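Local coordinates for crustacyanin (PDB 1I4U), which binds the carotenoid astaxanthin and so gives the lobster carapace its blue colour, at residues R28-A32 / F58-F63; W35-T41 / S133-S139; R79-Y84 / S94-S100; D111-C117 / Y146-C150. One frame throughout, in Å; residues are numbered along the deposited sequence.

The four contacts sit around one lipocalin barrel. Contact 1 packs the short helix 28-31 against a strand turn, and contacts 2 and 3 each join neighbouring strands. Contact 4 ties the barrel to its flanking helix. Arg138 of contact 2 reaches both contact 1, with NH2 2.9 Å from Ala32 O, and contact 4, with NE 2.8 Å from Tyr112 O. Contact 1 runs on into contact 3 as Leu83 N bonds to Phe63 O. Contacts 3 and 4, about 23 Å between centres, lie on opposite sides of the chain's centre. The side chains of Phe136 and Tyr97 lie about 4 and 3 Å from bound methylpentanediol, probably from the crystallisation liquor, which may nonetheless mark a pocket.

Contact 1 of 4, residues R28-A32 / F58-F63; sequences RNSYA and FDGKQF
The carbonyl O of Arg28 has three neighbours: Tyr31 N bonds to it at 3.0 Å, Ala32 N bonds only weakly, and Phe63 CE2, at the ring edge, lies 3.4 Å from it. This is the closed end of the lipocalin barrel, where helix 28-31, just ahead of strand 33-41, rests on the turn between strands 52-58 and 63-68. Arg28 CB stands over one face of Phe58, 3.6 Å from the ring centroid in a CH-pi contact, while Gly60 N covers the opposite face. A bend at chi2 (-57°) carries Arg28 past Phe58: its CD comes within 4.0 Å of Phe63 CZ, and the guanidinium makes a cation-pi contact with Trp21. Phe58 CD1 in turn covers a face of Phe63. With an alanine at Phe58, the Arg28 methylenes and this face of Phe63 would probably lose their cover. Tyr31 turns an edge toward the Phe63 face, offset, with the planes at 73°. Asp59 OD1 accepts from Lys61 N, an Asx turn, and from Gln62 N, which extends it to an Asx motif. Ala32 closes the contact, its CB 4.3 Å from Phe58 CB.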
# COMPACT_ATOMS: atom_id res chain seq x y z
N ARG A 28 -21.14 -11.54 -2.28
CA ARG A 28 -20.26 -11.10 -1.18
C ARG A 28 -20.58 -11.85 0.09
O ARG A 28 -19.72 -12.21 0.87
CB ARG A 28 -20.42 -9.61 -0.97
CG ARG A 28 -20.00 -8.71 -2.14
CD ARG A 28 -18.57 -8.94 -2.56
NE ARG A 28 -18.24 -7.95 -3.62
CZ ARG A 28 -17.10 -8.03 -4.28
NH1 ARG A 28 -16.24 -9.00 -3.99
NH2 ARG A 28 -16.82 -7.14 -5.22
N ASN A 29 -21.87 -12.11 0.33
CA ASN A 29 -22.24 -12.76 1.60
C ASN A 29 -21.68 -14.15 1.61
O ASN A 29 -21.31 -14.70 2.65
CB ASN A 29 -23.75 -12.74 1.68
CG ASN A 29 -24.31 -11.47 2.30
OD1 ASN A 29 -24.12 -11.23 3.49
ND2 ASN A 29 -25.02 -10.64 1.51
N SER A 30 -21.60 -14.79 0.44
CA SER A 30 -21.05 -16.14 0.42
C SER A 30 -19.54 -16.16 0.63
O SER A 30 -19.00 -17.25 0.89
CB SER A 30 -21.41 -16.82 -0.90
OG SER A 30 -22.81 -17.08 -0.98
N TYR A 31 -18.87 -15.05 0.46
CA TYR A 31 -17.44 -14.94 0.71
C TYR A 31 -17.10 -14.64 2.17
O TYR A 31 -15.96 -14.75 2.60
CB TYR A 31 -16.83 -13.86 -0.22
CG TYR A 31 -15.32 -13.93 -0.29
CD1 TYR A 31 -14.62 -14.91 -0.97
CD2 TYR A 31 -14.59 -12.92 0.35
CE1 TYR A 31 -13.25 -14.93 -1.02
CE2 TYR A 31 -13.20 -12.96 0.28
CZ TYR A 31 -12.53 -13.95 -0.39
OH TYR A 31 -11.15 -13.95 -0.41
N ALA A 32 -18.13 -14.25 2.91
CA ALA A 32 -17.93 -13.93 4.34
C ALA A 32 -17.69 -15.22 5.14
O ALA A 32 -17.73 -16.32 4.62
CB ALA A 32 -19.07 -13.13 4.87
N PHE A 58 -19.58 -9.14 6.42
CA PHE A 58 -19.98 -8.28 5.33
C PHE A 58 -21.16 -7.42 5.79
O PHE A 58 -22.14 -7.96 6.24
CB PHE A 58 -20.37 -9.10 4.10
CG PHE A 58 -20.76 -8.26 2.91
CD1 PHE A 58 -19.79 -7.45 2.34
CD2 PHE A 58 -22.05 -8.29 2.40
CE1 PHE A 58 -20.13 -6.66 1.25
CE2 PHE A 58 -22.42 -7.50 1.32
CZ PHE A 58 -21.44 -6.67 0.77
N ASP A 59 -21.02 -6.12 5.65
CA ASP A 59 -21.99 -5.20 6.20
C ASP A 59 -22.84 -4.59 5.09
O ASP A 59 -23.54 -3.61 5.36
CB ASP A 59 -21.29 -4.11 7.03
CG ASP A 59 -20.42 -3.16 6.25
OD1 ASP A 59 -20.51 -3.10 5.00
OD2 ASP A 59 -19.62 -2.40 6.89
N GLY A 60 -22.72 -5.15 3.89
CA GLY A 60 -23.45 -4.70 2.72
C GLY A 60 -22.65 -3.79 1.82
O GLY A 60 -23.01 -3.60 0.66
N LYS A 61 -21.57 -3.20 2.31
CA LYS A 61 -20.70 -2.33 1.52
C LYS A 61 -19.22 -2.67 1.61
O LYS A 61 -18.45 -2.29 0.73
CB LYS A 61 -20.81 -0.88 1.97
CG LYS A 61 -22.18 -0.26 1.84
CD LYS A 61 -22.97 -0.73 0.63
CE LYS A 61 -23.91 0.37 0.15
NZ LYS A 61 -24.42 0.09 -1.24
N GLN A 62 -18.79 -3.38 2.66
CA GLN A 62 -17.42 -3.83 2.73
C GLN A 62 -17.39 -5.01 3.70
O GLN A 62 -18.37 -5.30 4.36
CB GLN A 62 -16.52 -2.72 3.27
CG GLN A 62 -16.71 -2.57 4.76
CD GLN A 62 -15.86 -1.47 5.35
OE1 GLN A 62 -15.88 -1.31 6.56
NE2 GLN A 62 -15.10 -0.76 4.54
N PHE A 63 -16.23 -5.60 3.78
CA PHE A 63 -15.91 -6.61 4.77
C PHE A 63 -15.06 -6.02 5.85
O PHE A 63 -14.06 -5.35 5.59
CB PHE A 63 -15.18 -7.79 4.16
CG PHE A 63 -15.87 -8.54 3.05
CD1 PHE A 63 -15.67 -8.13 1.75
CD2 PHE A 63 -16.68 -9.63 3.29
CE1 PHE A 63 -16.28 -8.81 0.70
CE2 PHE A 63 -17.28 -10.33 2.26
CZ PHE A 63 -17.06 -9.95 0.95

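Contact 2 of 4, residues W35-T41 / S133-S139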
# COMPACT_ATOMS: atom_id res chain seq x y z
N TRP A 35 -11.95 -17.94 6.77
CA TRP A 35 -11.03 -18.51 5.80
C TRP A 35 -9.65 -18.71 6.44
O TRP A 35 -9.14 -17.78 7.08
CB TRP A 35 -10.83 -17.56 4.63
CG TRP A 35 -11.93 -17.39 3.64
CD1 TRP A 35 -12.80 -16.34 3.60
CD2 TRP A 35 -12.28 -18.24 2.56
NE1 TRP A 35 -13.67 -16.49 2.54
CE2 TRP A 35 -13.38 -17.66 1.89
CE3 TRP A 35 -11.77 -19.46 2.11
CZ2 TRP A 35 -13.99 -18.23 0.76
CZ3 TRP A 35 -12.34 -20.04 1.02
CH2 TRP A 35 -13.44 -19.43 0.37
N TYR A 36 -9.05 -19.85 6.25
CA TYR A 36 -7.72 -20.13 6.74
C TYR A 36 -6.72 -19.94 5.60
O TYR A 36 -6.98 -20.29 4.46
CB TYR A 36 -7.64 -21.59 7.23
CG TYR A 36 -8.62 -21.88 8.35
CD1 TYR A 36 -9.91 -22.28 8.08
CD2 TYR A 36 -8.25 -21.71 9.69
CE1 TYR A 36 -10.81 -22.54 9.11
CE2 TYR A 36 -9.16 -21.95 10.71
CZ TYR A 36 -10.45 -22.37 10.41
OH TYR A 36 -11.33 -22.61 11.41
N GLN A 37 -5.55 -19.39 5.90
CA GLN A 37 -4.52 -19.23 4.87
C GLN A 37 -3.78 -20.54 4.74
O GLN A 37 -3.01 -20.90 5.63
CB GLN A 37 -3.56 -18.12 5.27
CG GLN A 37 -2.45 -17.87 4.22
CD GLN A 37 -1.53 -16.83 4.80
OE1 GLN A 37 -1.69 -15.61 4.78
NE2 GLN A 37 -0.47 -17.11 5.49
N PHE A 38 -4.00 -21.24 3.62
CA PHE A 38 -3.37 -22.53 3.39
C PHE A 38 -1.91 -22.39 3.00
O PHE A 38 -1.08 -23.17 3.45
CB PHE A 38 -4.15 -23.29 2.32
CG PHE A 38 -3.57 -24.62 1.95
CD1 PHE A 38 -3.70 -25.71 2.80
CD2 PHE A 38 -2.86 -24.75 0.77
CE1 PHE A 38 -3.13 -26.92 2.48
CE2 PHE A 38 -2.33 -25.97 0.43
CZ PHE A 38 -2.44 -27.06 1.28
N ALA A 39 -1.64 -21.43 2.12
CA ALA A 39 -0.27 -21.23 1.61
C ALA A 39 -0.19 -19.80 1.04
O ALA A 39 -1.21 -19.21 0.68
CB ALA A 39 0.15 -22.21 0.53
N LEU A 40 1.02 -19.29 0.95
CA LEU A 40 1.26 -17.96 0.37
C LEU A 40 2.68 -17.90 -0.19
O LEU A 40 3.55 -18.64 0.26
CB LEU A 40 1.01 -16.82 1.37
CG LEU A 40 2.10 -16.48 2.33
CD1 LEU A 40 1.71 -15.21 3.10
CD2 LEU A 40 2.39 -17.60 3.32
N THR A 41 2.86 -17.00 -1.18
CA THR A 41 4.19 -16.71 -1.67
C THR A 41 4.83 -15.65 -0.77
O THR A 41 4.12 -14.89 -0.11
CB THR A 41 4.17 -16.25 -3.15
OG1 THR A 41 3.43 -15.03 -3.30
CG2 THR A 41 3.50 -17.28 -4.05
N SER A 133 0.61 -13.86 -3.62
CA SER A 133 -0.43 -14.80 -3.90
C SER A 133 -0.72 -15.62 -2.63
O SER A 133 0.14 -15.84 -1.79
CB SER A 133 -0.07 -15.71 -5.06
OG SER A 133 0.18 -14.98 -6.24
N PHE A 134 -1.97 -16.05 -2.57
CA PHE A 134 -2.51 -16.76 -1.40
C PHE A 134 -3.48 -17.83 -1.85
O PHE A 134 -4.23 -17.61 -2.76
CB PHE A 134 -3.25 -15.83 -0.46
CG PHE A 134 -2.55 -14.53 -0.09
CD1 PHE A 134 -2.56 -13.47 -0.97
CD2 PHE A 134 -1.88 -14.40 1.12
CE1 PHE A 134 -1.91 -12.30 -0.63
CE2 PHE A 134 -1.25 -13.21 1.45
CZ PHE A 134 -1.26 -12.17 0.56
N ILE A 135 -3.46 -18.95 -1.12
CA ILE A 135 -4.47 -19.99 -1.24
C ILE A 135 -5.20 -20.00 0.09
O ILE A 135 -4.54 -20.21 1.14
CB ILE A 135 -3.88 -21.36 -1.61
CG1 ILE A 135 -3.18 -21.30 -2.97
CG2 ILE A 135 -4.90 -22.48 -1.63
CD1 ILE A 135 -2.32 -22.53 -3.28
N PHE A 136 -6.49 -19.76 0.06
CA PHE A 136 -7.36 -19.83 1.23
C PHE A 136 -8.26 -21.09 1.19
O PHE A 136 -8.64 -21.54 0.11
CB PHE A 136 -8.28 -18.63 1.26
CG PHE A 136 -7.81 -17.30 1.78
CD1 PHE A 136 -6.46 -17.01 2.01
CD2 PHE A 136 -8.76 -16.29 2.06
CE1 PHE A 136 -6.06 -15.80 2.55
CE2 PHE A 136 -8.36 -15.07 2.62
CZ PHE A 136 -7.02 -14.84 2.84
N SER A 137 -8.54 -21.61 2.37
CA SER A 137 -9.39 -22.77 2.56
C SER A 137 -10.47 -22.48 3.59
O SER A 137 -10.26 -21.73 4.52
CB SER A 137 -8.55 -23.95 3.00
OG SER A 137 -9.37 -25.11 3.19
N ARG A 138 -11.61 -23.16 3.44
CA ARG A 138 -12.60 -23.09 4.51
C ARG A 138 -12.29 -23.98 5.70
O ARG A 138 -13.01 -23.89 6.72
CB ARG A 138 -13.99 -23.40 3.95
CG ARG A 138 -14.58 -22.35 3.04
CD ARG A 138 -14.72 -21.00 3.70
NE ARG A 138 -15.60 -20.13 2.92
CZ ARG A 138 -16.05 -18.96 3.37
NH1 ARG A 138 -15.73 -18.50 4.56
NH2 ARG A 138 -16.86 -18.25 2.60
N SER A 139 -11.26 -24.76 5.63
CA SER A 139 -10.80 -25.64 6.70
C SER A 139 -9.31 -25.53 6.88
O SER A 139 -8.57 -24.91 6.11
CB SER A 139 -11.24 -27.07 6.37
OG SER A 139 -11.02 -27.44 5.07
O HOH W 1 1.74 -13.48 -0.40
O HOH W 2 2.83 -14.36 -6.08
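The guanidinium of Arg138 lies flat on the indole of Trp35, the planes only 15° apart, in the tryptophan-arginine pairing that is a hallmark of lipocalins. Arg138 CZ sits 3.7 Å from the centroid of the five-membered ring of Trp35, a cation-pi contact, and Arg138 CD stands above the six-membered ring in a CH-pi contact. The bend at chi2 of Arg138 (-59°) folds its chain back over the indole. Carbonyls of Ala32, Val34 and Tyr112 bind its three nitrogens and fix its rotation, while Trp35 NE1 donates to Tyr31 O. A leucine in place of Trp35 would probably deprive the guanidinium of the flat surface it lies on and leave the Tyr31 carbonyl without its indole donor. On its other flank Trp35 meets Phe136, CB to CD2 3.5 Å, the rings oblique to each other.

Beyond this pair, strands 33-41 and 128-137, the first long barrel strand and the last, run antiparallel and so close the barrel. Tyr36 and Ser137 form a hydrogen-bonded pair, with Tyr36 N to Ser137 O 2.8 Å. Then comes a classic beta bulge: Ile135 O accepts from Phe38 N at 2.7 Å and from Ala39 N at 3.3 Å. Both Phe38 and Ile135 point the same way, and Phe38 CD2 rests 3.9 Å from Ile135 CG2. Further along, Leu40 CB packs on Phe134 CD2. At the far end a water bridges the two hydroxyls, 2.9 Å from Thr41 OG1 and 2.7 Å from Ser133 OG.

Contact 3 of 4, residues R79-Y84 / S94-S100; sequences RNGKLY and SIDYENS
Backbone bonds set the frame between 79-84 and 94-100: Lys82 pairs with Asp96 and Tyr84 with Ser94 as antiparallel hydrogen-bonded pairs, and Glu98 N donates to Asn80 O. Side-chain bonds add two links. Tyr84 OH donates to Asp96 OD2 over 2.5 Å, arriving on the anti side of the carboxylate. Chi1 of Tyr84 (45°) sets its ring between the backbone N and carbonyl carbon, from where it passes along Ser94 CB, CE1 of Tyr84 3.6 Å from it. Asn80 ND2 reaches Glu98 OE1 at 3.0 Å and 171°, from above the carboxylate plane.

The two strands form a beta hairpin of the lipocalin barrel. Pro87 of the second subunit packs on Tyr84 and Asp96, placing this face at the dimer interface. Packing contacts occupy the other face. Leu83 CD1 lies 3.8 Å from Ile95 CB, and Gly81 CA stands over the Tyr97 ring, 3.8 Å from its centroid; with no side chain, Gly81 lets the ring lie this close. Tyr97 OH bonds to Ser67 OG. Arg79, bent at chi3 (76°), lays a face of its guanidinium against the CG-CD2 side of Tyr97, with Arg79 NH2 3.7 Å from Tyr97 CB.

Water bridges the rest: Arg79 NE and NH2 each donate to a separate water, both waters donate to Glu98 O, and a third water joins Asn80 N to Glu98 OE1.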
# COMPACT_ATOMS: atom_id res chain seq x y z
N ARG A 79 -5.13 -8.79 14.03
CA ARG A 79 -5.05 -7.65 13.16
C ARG A 79 -6.43 -7.32 12.62
O ARG A 79 -7.12 -8.19 12.15
CB ARG A 79 -4.14 -7.93 11.98
CG ARG A 79 -2.74 -8.20 12.48
CD ARG A 79 -1.84 -8.39 11.29
NE ARG A 79 -1.60 -7.01 10.75
CZ ARG A 79 -1.08 -6.94 9.50
NH1 ARG A 79 -0.78 -8.00 8.75
NH2 ARG A 79 -0.86 -5.75 8.99
N ASN A 80 -6.81 -6.04 12.69
CA ASN A 80 -8.07 -5.53 12.13
C ASN A 80 -7.88 -5.05 10.70
O ASN A 80 -6.97 -4.26 10.44
CB ASN A 80 -8.59 -4.37 12.96
CG ASN A 80 -8.95 -4.78 14.38
OD1 ASN A 80 -9.77 -5.68 14.56
ND2 ASN A 80 -8.37 -4.14 15.38
N GLY A 81 -8.70 -5.60 9.82
CA GLY A 81 -8.63 -5.30 8.41
C GLY A 81 -9.97 -4.94 7.85
O GLY A 81 -11.03 -5.06 8.48
N LYS A 82 -9.95 -4.44 6.60
CA LYS A 82 -11.13 -4.15 5.81
C LYS A 82 -10.88 -4.55 4.37
O LYS A 82 -9.75 -4.48 3.90
CB LYS A 82 -11.49 -2.66 5.81
CG LYS A 82 -11.96 -2.10 7.12
CD LYS A 82 -12.09 -0.59 7.03
CE LYS A 82 -12.61 -0.06 8.34
NZ LYS A 82 -14.07 0.02 8.31
N LEU A 83 -11.96 -4.94 3.69
CA LEU A 83 -11.89 -5.17 2.25
C LEU A 83 -13.01 -4.34 1.64
O LEU A 83 -14.16 -4.53 2.00
CB LEU A 83 -11.95 -6.66 2.03
CG LEU A 83 -11.71 -7.29 0.70
CD1 LEU A 83 -10.27 -7.15 0.29
CD2 LEU A 83 -12.05 -8.77 0.75
N TYR A 84 -12.69 -3.40 0.77
CA TYR A 84 -13.70 -2.48 0.25
C TYR A 84 -13.43 -2.23 -1.21
O TYR A 84 -12.28 -2.40 -1.67
CB TYR A 84 -13.73 -1.19 1.03
CG TYR A 84 -12.43 -0.52 1.36
CD1 TYR A 84 -11.75 0.24 0.41
CD2 TYR A 84 -11.83 -0.66 2.61
CE1 TYR A 84 -10.56 0.84 0.72
CE2 TYR A 84 -10.64 -0.05 2.90
CZ TYR A 84 -9.98 0.71 1.97
OH TYR A 84 -8.78 1.34 2.20
N SER A 94 -9.76 -3.25 -2.44
CA SER A 94 -8.60 -2.90 -1.64
C SER A 94 -8.63 -3.66 -0.31
O SER A 94 -9.66 -3.68 0.33
CB SER A 94 -8.60 -1.43 -1.29
OG SER A 94 -8.53 -0.62 -2.45
N ILE A 95 -7.52 -4.28 0.02
CA ILE A 95 -7.38 -4.90 1.33
C ILE A 95 -6.54 -3.94 2.16
O ILE A 95 -5.46 -3.48 1.73
CB ILE A 95 -6.74 -6.29 1.26
CG1 ILE A 95 -6.68 -6.92 2.65
CG2 ILE A 95 -5.35 -6.30 0.64
CD1 ILE A 95 -7.88 -7.55 3.17
N ASP A 96 -7.04 -3.57 3.33
CA ASP A 96 -6.46 -2.55 4.20
C ASP A 96 -6.37 -3.09 5.61
O ASP A 96 -7.28 -3.80 6.03
CB ASP A 96 -7.33 -1.29 4.12
CG ASP A 96 -6.67 0.01 4.51
OD1 ASP A 96 -5.55 -0.01 5.07
OD2 ASP A 96 -7.33 1.06 4.25
N TYR A 97 -5.31 -2.79 6.35
CA TYR A 97 -5.15 -3.21 7.71
C TYR A 97 -4.72 -2.05 8.56
O TYR A 97 -4.01 -1.13 8.13
CB TYR A 97 -4.10 -4.35 7.86
CG TYR A 97 -4.76 -5.69 7.57
CD1 TYR A 97 -4.95 -6.18 6.30
CD2 TYR A 97 -5.22 -6.49 8.60
CE1 TYR A 97 -5.57 -7.43 6.07
CE2 TYR A 97 -5.81 -7.71 8.39
CZ TYR A 97 -5.98 -8.19 7.14
OH TYR A 97 -6.60 -9.40 6.90
N GLU A 98 -5.11 -2.04 9.84
CA GLU A 98 -4.61 -1.03 10.74
C GLU A 98 -3.08 -0.99 10.76
O GLU A 98 -2.43 -2.00 10.73
CB GLU A 98 -5.03 -1.27 12.18
CG GLU A 98 -6.34 -0.72 12.64
CD GLU A 98 -6.79 -1.14 14.02
OE1 GLU A 98 -6.29 -2.14 14.58
OE2 GLU A 98 -7.68 -0.43 14.52
N ASN A 99 -2.56 0.23 10.76
CA ASN A 99 -1.15 0.52 10.81
C ASN A 99 -0.40 -0.15 9.67
O ASN A 99 0.68 -0.70 9.92
CB ASN A 99 -0.63 0.02 12.16
CG ASN A 99 -1.11 0.97 13.25
OD1 ASN A 99 -1.78 0.51 14.16
ND2 ASN A 99 -0.77 2.24 13.10
N SER A 100 -0.94 -0.11 8.46
CA SER A 100 -0.43 -0.77 7.28
C SER A 100 -0.72 -0.00 6.01
O SER A 100 -1.48 0.97 5.98
CB SER A 100 -0.98 -2.20 7.16
OG SER A 100 -0.18 -2.90 6.17
O HOH W 3 0.00 -3.64 10.67
O HOH W 4 -3.06 -4.71 11.59
O HOH W 5 -4.88 -4.31 13.95

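Contact 4 of 4, residues D111-C117 / Y146-C150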
# COMPACT_ATOMS: atom_id res chain seq x y z
N ASP A 111 -14.67 -21.02 -5.17
CA ASP A 111 -15.96 -21.72 -5.16
C ASP A 111 -16.76 -21.36 -3.92
O ASP A 111 -17.80 -22.01 -3.72
CB ASP A 111 -15.79 -23.23 -5.31
CG ASP A 111 -15.25 -23.91 -4.07
OD1 ASP A 111 -14.81 -23.19 -3.16
OD2 ASP A 111 -15.28 -25.17 -4.05
N TYR A 112 -16.31 -20.44 -3.08
CA TYR A 112 -16.93 -19.93 -1.88
C TYR A 112 -16.99 -20.94 -0.72
O TYR A 112 -16.86 -20.49 0.42
CB TYR A 112 -18.37 -19.37 -2.07
CG TYR A 112 -18.29 -18.22 -3.06
CD1 TYR A 112 -17.90 -16.98 -2.62
CD2 TYR A 112 -18.57 -18.39 -4.39
CE1 TYR A 112 -17.81 -15.94 -3.50
CE2 TYR A 112 -18.48 -17.34 -5.30
CZ TYR A 112 -18.10 -16.09 -4.84
OH TYR A 112 -17.98 -14.99 -5.67
N SER A 113 -17.22 -22.20 -1.01
CA SER A 113 -17.37 -23.22 0.03
C SER A 113 -16.13 -24.02 0.33
O SER A 113 -16.14 -24.71 1.37
CB SER A 113 -18.52 -24.14 -0.34
OG SER A 113 -18.31 -24.74 -1.52
N ASN A 114 -15.07 -24.01 -0.49
CA ASN A 114 -13.88 -24.79 -0.21
C ASN A 114 -12.61 -23.94 -0.27
O ASN A 114 -11.76 -24.03 0.63
CB ASN A 114 -13.74 -25.95 -1.19
CG ASN A 114 -14.90 -26.91 -1.01
OD1 ASN A 114 -14.85 -27.74 -0.09
ND2 ASN A 114 -15.91 -26.76 -1.82
N TYR A 115 -12.45 -23.15 -1.35
CA TYR A 115 -11.17 -22.50 -1.58
C TYR A 115 -11.34 -21.13 -2.17
O TYR A 115 -12.35 -20.85 -2.81
CB TYR A 115 -10.33 -23.41 -2.53
CG TYR A 115 -10.81 -23.39 -3.94
CD1 TYR A 115 -11.87 -24.20 -4.33
CD2 TYR A 115 -10.24 -22.56 -4.90
CE1 TYR A 115 -12.34 -24.20 -5.62
CE2 TYR A 115 -10.72 -22.56 -6.18
CZ TYR A 115 -11.76 -23.37 -6.54
OH TYR A 115 -12.28 -23.40 -7.82
N ALA A 116 -10.25 -20.35 -2.09
CA ALA A 116 -10.10 -19.11 -2.81
C ALA A 116 -8.62 -18.92 -3.17
O ALA A 116 -7.71 -19.29 -2.40
CB ALA A 116 -10.61 -17.91 -2.04
N CYS A 117 -8.39 -18.38 -4.37
CA CYS A 117 -7.07 -18.10 -4.89
C CYS A 117 -6.98 -16.57 -5.03
O CYS A 117 -7.72 -16.00 -5.82
CB CYS A 117 -6.86 -18.78 -6.23
SG CYS A 117 -7.56 -20.45 -6.43
N TYR A 146 -8.44 -29.02 -4.93
CA TYR A 146 -8.62 -27.59 -4.86
C TYR A 146 -7.32 -26.81 -4.97
O TYR A 146 -7.29 -25.75 -5.62
CB TYR A 146 -9.35 -27.19 -3.53
CG TYR A 146 -10.66 -27.94 -3.37
CD1 TYR A 146 -11.67 -27.83 -4.30
CD2 TYR A 146 -10.88 -28.80 -2.30
CE1 TYR A 146 -12.88 -28.50 -4.21
CE2 TYR A 146 -12.10 -29.50 -2.20
CZ TYR A 146 -13.07 -29.33 -3.13
OH TYR A 146 -14.24 -30.03 -3.01
N VAL A 147 -6.26 -27.32 -4.33
CA VAL A 147 -4.93 -26.75 -4.48
C VAL A 147 -4.58 -26.68 -5.95
O VAL A 147 -4.07 -25.65 -6.39
CB VAL A 147 -3.84 -27.53 -3.70
CG1 VAL A 147 -2.46 -26.96 -3.99
CG2 VAL A 147 -4.22 -27.52 -2.22
N LYS A 148 -4.84 -27.72 -6.72
CA LYS A 148 -4.50 -27.75 -8.14
C LYS A 148 -5.31 -26.73 -8.96
O LYS A 148 -4.82 -26.20 -9.95
CB LYS A 148 -4.77 -29.15 -8.69
CG LYS A 148 -3.80 -30.27 -8.40
CD LYS A 148 -4.42 -31.60 -8.85
CE LYS A 148 -3.64 -32.86 -8.54
NZ LYS A 148 -3.48 -33.16 -7.10
N LYS A 149 -6.53 -26.45 -8.49
CA LYS A 149 -7.30 -25.39 -9.15
C LYS A 149 -6.57 -24.08 -9.01
O LYS A 149 -6.42 -23.31 -9.98
CB LYS A 149 -8.74 -25.28 -8.63
CG LYS A 149 -9.56 -26.57 -9.03
CD LYS A 149 -10.87 -26.61 -8.30
CE LYS A 149 -11.32 -28.03 -7.89
NZ LYS A 149 -11.47 -28.87 -9.10
N CYS A 150 -6.09 -23.78 -7.76
CA CYS A 150 -5.36 -22.54 -7.64
C CYS A 150 -4.05 -22.60 -8.43
O CYS A 150 -3.72 -21.58 -9.03
CB CYS A 150 -5.07 -22.22 -6.18
SG CYS A 150 -6.48 -21.69 -5.18
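Tyr115 meets the helix from CB, 4.0 Å from Tyr146 CB, to its tip. Its chi1 (73°) places CG between the backbone N and carbonyl carbon, bringing the ring against helix 144-156, which flanks the lipocalin barrel; there it crosses Tyr146 and Lys149 at about a right angle. CG also faces Tyr146 CB. On one side of the ring CD1 touches Tyr146 CD1 at 3.6 Å; the two rings, nearly parallel, are slid apart and barely overlap. On the other side Tyr115 CD2 is 3.9 Å from Cys150 SG, an oblique sulfur-aromatic contact. Further out, CE1 and CZ run against Lys149 CD, and CE2 faces Lys149 CB. At the tip Tyr115 OH lies 3.5 Å from Lys149 CD and is hydrogen-bonded to Glu109 OE2 of strand 102-110.

Asn114 covers one face of Tyr146: its CB stands 3.9 Å from the ring centroid, and its amide stacks on the ring with the planes 9° apart. Asp111 holds that amide, OD2 accepting from Asn114 ND2 at 2.8 Å, while Asp111 OD1 takes the backbone N-H groups of Asn114 and Tyr115, an Asx motif.

Beside the Tyr115 ring, Cys117 SG is bonded to Cys150 SG with chi3 at -88°, near the preferred right angle. No hydrogen bond crosses here; the covalent link fixes the spacing of strand and helix, as suits a secreted protein in oxidising surroundings.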